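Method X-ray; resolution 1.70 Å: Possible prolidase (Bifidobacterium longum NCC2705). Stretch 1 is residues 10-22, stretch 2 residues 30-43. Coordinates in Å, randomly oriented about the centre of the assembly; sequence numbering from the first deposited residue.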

# COMPACT_ATOMS: atom_id res chain seq x y z
N ILE A 10 -6.84 -16.09 20.71
CA ILE A 10 -8.10 -16.53 20.13
C ILE A 10 -9.00 -15.33 19.82
O ILE A 10 -9.01 -14.35 20.56
N VAL A 11 -9.74 -15.42 18.72
CA VAL A 11 -10.64 -14.34 18.34
C VAL A 11 -11.94 -14.43 19.14
O VAL A 11 -12.73 -15.35 18.96
N GLU A 12 -12.14 -13.47 20.03
CA GLU A 12 -13.35 -13.44 20.84
C GLU A 12 -14.39 -12.61 20.10
O GLU A 12 -14.15 -11.45 19.77
N PRO A 13 -15.56 -13.20 19.81
CA PRO A 13 -16.62 -12.48 19.10
C PRO A 13 -17.04 -11.21 19.82
O PRO A 13 -17.06 -11.17 21.06
N PHE A 14 -17.39 -10.18 19.06
CA PHE A 14 -17.81 -8.92 19.66
C PHE A 14 -18.70 -8.12 18.72
O PHE A 14 -18.91 -8.48 17.57
N ALA A 15 -19.23 -7.02 19.24
CA ALA A 15 -20.08 -6.14 18.45
C ALA A 15 -19.72 -4.70 18.76
O ALA A 15 -19.66 -4.31 19.92
N LEU A 16 -19.45 -3.93 17.71
CA LEU A 16 -19.11 -2.52 17.86
C LEU A 16 -20.39 -1.77 17.51
O LEU A 16 -20.81 -1.79 16.36
N ALA A 17 -21.00 -1.12 18.49
CA ALA A 17 -22.26 -0.43 18.25
C ALA A 17 -22.25 1.10 18.30
O ALA A 17 -21.32 1.72 18.82
N HIS A 18 -23.31 1.68 17.74
CA HIS A 18 -23.51 3.13 17.71
C HIS A 18 -22.45 3.92 16.97
O HIS A 18 -22.23 5.10 17.25
N ALA A 19 -21.80 3.29 16.00
CA ALA A 19 -20.77 3.97 15.25
C ALA A 19 -21.28 4.52 13.92
O ALA A 19 -22.28 4.06 13.39
N THR A 20 -20.58 5.53 13.42
CA THR A 20 -20.89 6.11 12.13
C THR A 20 -19.93 5.42 11.19
O THR A 20 -18.71 5.52 11.36
N ILE A 21 -20.46 4.71 10.20
CA ILE A 21 -19.62 4.00 9.26
C ILE A 21 -19.28 4.81 8.02
O ILE A 21 -20.17 5.32 7.34
N VAL A 22 -17.99 4.95 7.75
CA VAL A 22 -17.53 5.61 6.53
C VAL A 22 -17.19 4.38 5.70
O VAL A 22 -16.19 3.70 5.96
N ILE A 30 -21.87 7.39 4.01
CA ILE A 30 -21.72 7.26 5.45
C ILE A 30 -23.03 6.71 6.02
O ILE A 30 -24.11 7.08 5.58
N LEU A 31 -22.92 5.83 7.00
CA LEU A 31 -24.10 5.23 7.62
C LEU A 31 -24.05 5.53 9.11
O LEU A 31 -23.06 5.23 9.78
N ARG A 32 -25.12 6.12 9.64
CA ARG A 32 -25.17 6.49 11.04
C ARG A 32 -25.76 5.45 11.99
O ARG A 32 -26.57 4.62 11.59
N ASN A 33 -25.33 5.52 13.25
CA ASN A 33 -25.79 4.62 14.32
C ASN A 33 -25.89 3.17 13.85
O ASN A 33 -26.97 2.58 13.80
N MSE A 34 -24.72 2.61 13.54
CA MSE A 34 -24.58 1.25 13.05
C MSE A 34 -23.86 0.34 14.03
O MSE A 34 -23.09 0.80 14.87
N THR A 35 -24.10 -0.96 13.91
CA THR A 35 -23.43 -1.94 14.73
C THR A 35 -22.75 -2.92 13.79
O THR A 35 -23.33 -3.33 12.78
N ILE A 36 -21.51 -3.27 14.09
CA ILE A 36 -20.78 -4.23 13.29
C ILE A 36 -20.53 -5.41 14.21
O ILE A 36 -19.90 -5.27 15.26
N VAL A 37 -21.03 -6.58 13.82
CA VAL A 37 -20.88 -7.78 14.62
C VAL A 37 -19.80 -8.67 14.02
O VAL A 37 -19.86 -9.02 12.84
N VAL A 38 -18.83 -9.05 14.84
CA VAL A 38 -17.73 -9.90 14.39
C VAL A 38 -17.78 -11.27 15.05
O VAL A 38 -17.88 -11.39 16.27
N GLY A 39 -17.70 -12.32 14.23
CA GLY A 39 -17.74 -13.68 14.73
C GLY A 39 -16.42 -14.20 15.27
O GLY A 39 -15.39 -13.53 15.19
N ALA A 40 -16.45 -15.41 15.82
CA ALA A 40 -15.26 -16.04 16.39
C ALA A 40 -14.24 -16.37 15.31
O ALA A 40 -13.07 -16.60 15.61
N ASP A 41 -14.69 -16.41 14.06
CA ASP A 41 -13.79 -16.70 12.95
C ASP A 41 -13.09 -15.44 12.44
O ASP A 41 -12.36 -15.48 11.46
N GLY A 42 -13.32 -14.32 13.12
CA GLY A 42 -12.68 -13.07 12.73
C GLY A 42 -13.30 -12.38 11.53
O GLY A 42 -12.72 -11.44 10.98
N ARG A 43 -14.47 -12.85 11.12
CA ARG A 43 -15.18 -12.27 9.98
C ARG A 43 -16.41 -11.50 10.42
O ARG A 43 -17.01 -11.77 11.47

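The two stretches run antiparallel: the strand through Phe14 and Leu16 runs against the one through Ile36 and Val38, and the strand through Ile21 and Val22 against the one through Ile30 and Leu31. The chain turns a corner at His18 and again at Asn33. Within the strands the side chains of the bridged pairs fall on one face or the other, as extended conformation dictates, and most of the packing gathers on the face that carries Phe14, Leu16, Ala19, Ile21, Leu31, Met34, Ile36 and Val38.

Ile21 has more of its surface covered by the other stretch than any other residue here. Its backbone is pinned to Leu31 by a reciprocal pair of hydrogen bonds, Ile21 N to Leu31 O at 2.7 Å and Leu31 N to Ile21 O at 2.8 Å, which brings Ile21 CB within 4.2 Å of Leu31 CB. With chi1 m and chi2 t, the side chain extends its CD1 to 3.6 Å from Met34 CB and 3.9 Å from Ile36 CD1. A long, branched aliphatic chain suits this place, because it reaches past the corner at Asn33 and links the strand before it to the strand after it. Met34, a selenomethionine, is m at all three chi angles; its CB meets Ile21, while the end of the side chain leads away from the first stretch. Opposite it in the register stands Ala19, whose single methyl makes a compact partner.

Ile36, also m and t, is the second large contributor. It pairs with Leu16 through Leu16 N to Ile36 O and Ile36 N to Leu16 O, both 2.8 Å, so the two side chains emerge on the same buried face. Leu16 adopts t, p.

Val38 and Phe14 close this face at its other end. Phe14 takes the p rotamer with chi2 near 90°, which lays its ring against Val38: Val38 CB sits 3.8 Å from the ring centroid, over the face, in a CH-pi contact, and Phe14 CZ approaches Val38 CG2 at 3.4 Å. The t rotamer of Val38 accompanies this fit, a branched aliphatic group meeting a flat aromatic surface.

The reverse face is more lightly packed between the stretches. Ala15 CB lies 4.1 Å from Val37 CG2, and Val22 CG2 lies 4.3 Å from Ile30 CG2. Beyond the strands, Val11, in the t rotamer, points toward the Gly39 to Gly42 turn, with its CB 3.3 Å from Ala40 O; Pro13 CD rests 4.2 Å from Ala40 CB. Gly42 has a positive phi, a conformation that favours glycine.

The side-chain hydrogen bond between the stretches lies at the corners, from His18 to Asn33. His18 (chi1 m) donates from ND1 to Asn33 OD1 at 3.0 Å, the acceptor lying at the ring edge near its plane. Asn33, chi1 t, points away at CB, yet its end comes back to make this bond. Close by, a water accepts from Asn33 N at 2.7 Å and hydrogen-bonds Thr20 OG1 at 2.8 Å, bridging the stretches where the register is broken by bulges. Thr35 OG1 approaches Ala17 CB at 3.2 Å and finds its hydrogen bond elsewhere in the structure.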

# COMPACT_ATOMS: atom_id res chain seq x y z
CB ILE A 10 -8.86 -17.46 21.10
CG1 ILE A 10 -7.95 -18.62 21.53
CG2 ILE A 10 -10.12 -17.99 20.44
CD1 ILE A 10 -8.57 -19.52 22.58
CB VAL A 11 -11.01 -14.38 16.85
CG1 VAL A 11 -11.99 -13.27 16.53
CG2 VAL A 11 -9.76 -14.24 16.00
CB GLU A 12 -13.05 -12.83 22.21
CG GLU A 12 -12.02 -13.61 23.01
CD GLU A 12 -11.76 -13.01 24.38
OE1 GLU A 12 -11.33 -11.84 24.44
OE2 GLU A 12 -11.99 -13.70 25.39
CB PRO A 13 -17.74 -13.51 18.99
CG PRO A 13 -17.53 -14.35 20.22
CD PRO A 13 -16.03 -14.53 20.25
CB PHE A 14 -16.57 -8.08 20.00
CG PHE A 14 -15.77 -7.65 18.80
CD1 PHE A 14 -16.07 -6.46 18.13
CD2 PHE A 14 -14.72 -8.44 18.33
CE1 PHE A 14 -15.34 -6.07 17.01
CE2 PHE A 14 -13.98 -8.05 17.21
CZ PHE A 14 -14.29 -6.87 16.55
CB ALA A 15 -21.55 -6.40 18.77
CB LEU A 16 -18.00 -2.12 16.89
CG LEU A 16 -17.65 -0.63 16.83
CD1 LEU A 16 -17.08 -0.16 18.16
CD2 LEU A 16 -16.64 -0.41 15.70
CB ALA A 17 -23.32 -0.95 19.23
CB HIS A 18 -23.63 3.65 19.14
CG HIS A 18 -24.65 2.92 19.96
ND1 HIS A 18 -25.98 2.83 19.59
CD2 HIS A 18 -24.54 2.22 21.11
CE1 HIS A 18 -26.63 2.11 20.48
NE2 HIS A 18 -25.79 1.73 21.41
CB ALA A 19 -19.60 3.03 15.00
CB THR A 20 -20.61 7.63 12.09
OG1 THR A 20 -21.50 8.30 12.99
CG2 THR A 20 -20.82 8.16 10.68
CB ILE A 21 -20.28 2.68 8.77
CG1 ILE A 21 -20.49 1.73 9.95
CG2 ILE A 21 -19.40 2.03 7.69
CD1 ILE A 21 -21.04 0.37 9.54
CB VAL A 22 -16.28 6.48 6.79
CG1 VAL A 22 -15.67 6.93 5.48
CG2 VAL A 22 -16.69 7.72 7.61
CB ILE A 30 -21.40 8.60 6.15
CG1 ILE A 30 -22.59 9.55 6.07
CG2 ILE A 30 -20.17 9.23 5.51
CD1 ILE A 30 -22.43 10.79 6.93
CB LEU A 31 -24.09 3.72 7.39
CG LEU A 31 -23.85 3.34 5.92
CD1 LEU A 31 -23.69 1.84 5.82
CD2 LEU A 31 -25.01 3.83 5.06
CB ARG A 32 -25.93 7.81 11.18
CG ARG A 32 -25.37 8.91 10.30
CD ARG A 32 -26.21 10.17 10.36
NE ARG A 32 -25.72 11.19 9.44
CZ ARG A 32 -25.74 11.08 8.12
NH1 ARG A 32 -26.22 9.99 7.54
NH2 ARG A 32 -25.26 12.06 7.36
CB ASN A 33 -27.13 5.10 14.86
CG ASN A 33 -27.48 4.45 16.19
OD1 ASN A 33 -26.60 4.16 17.00
ND2 ASN A 33 -28.78 4.25 16.42
CB MSE A 34 -23.79 1.25 11.74
CG MSE A 34 -24.39 2.10 10.62
SE MSE A 34 -26.10 1.50 10.06
CE MSE A 34 -25.54 -0.03 9.12
CB THR A 35 -24.42 -2.73 15.62
OG1 THR A 35 -24.95 -1.86 16.62
CG2 THR A 35 -23.71 -3.91 16.29
CB ILE A 36 -19.42 -3.67 12.81
CG1 ILE A 36 -19.65 -2.46 11.90
CG2 ILE A 36 -18.67 -4.76 12.04
CD1 ILE A 36 -18.36 -1.83 11.38
CB VAL A 37 -22.20 -8.56 14.71
CG1 VAL A 37 -22.03 -9.78 15.59
CG2 VAL A 37 -23.30 -7.64 15.24
CB VAL A 38 -16.37 -9.23 14.69
CG1 VAL A 38 -15.23 -10.12 14.23
CG2 VAL A 38 -16.30 -7.87 14.00
CB ALA A 40 -15.65 -17.30 17.16
CB ASP A 41 -14.55 -17.38 11.80
CG ASP A 41 -15.67 -16.52 11.25
OD1 ASP A 41 -15.93 -15.43 11.80
OD2 ASP A 41 -16.31 -16.96 10.27
CB ARG A 43 -15.59 -13.38 9.01
CG ARG A 43 -14.41 -14.07 8.36
CD ARG A 43 -14.86 -15.17 7.41
NE ARG A 43 -13.72 -15.84 6.79
CZ ARG A 43 -12.85 -15.25 5.97
NH1 ARG A 43 -12.99 -13.96 5.66
NH2 ARG A 43 -11.85 -15.94 5.45
O HOH W 1 -23.78 7.51 14.31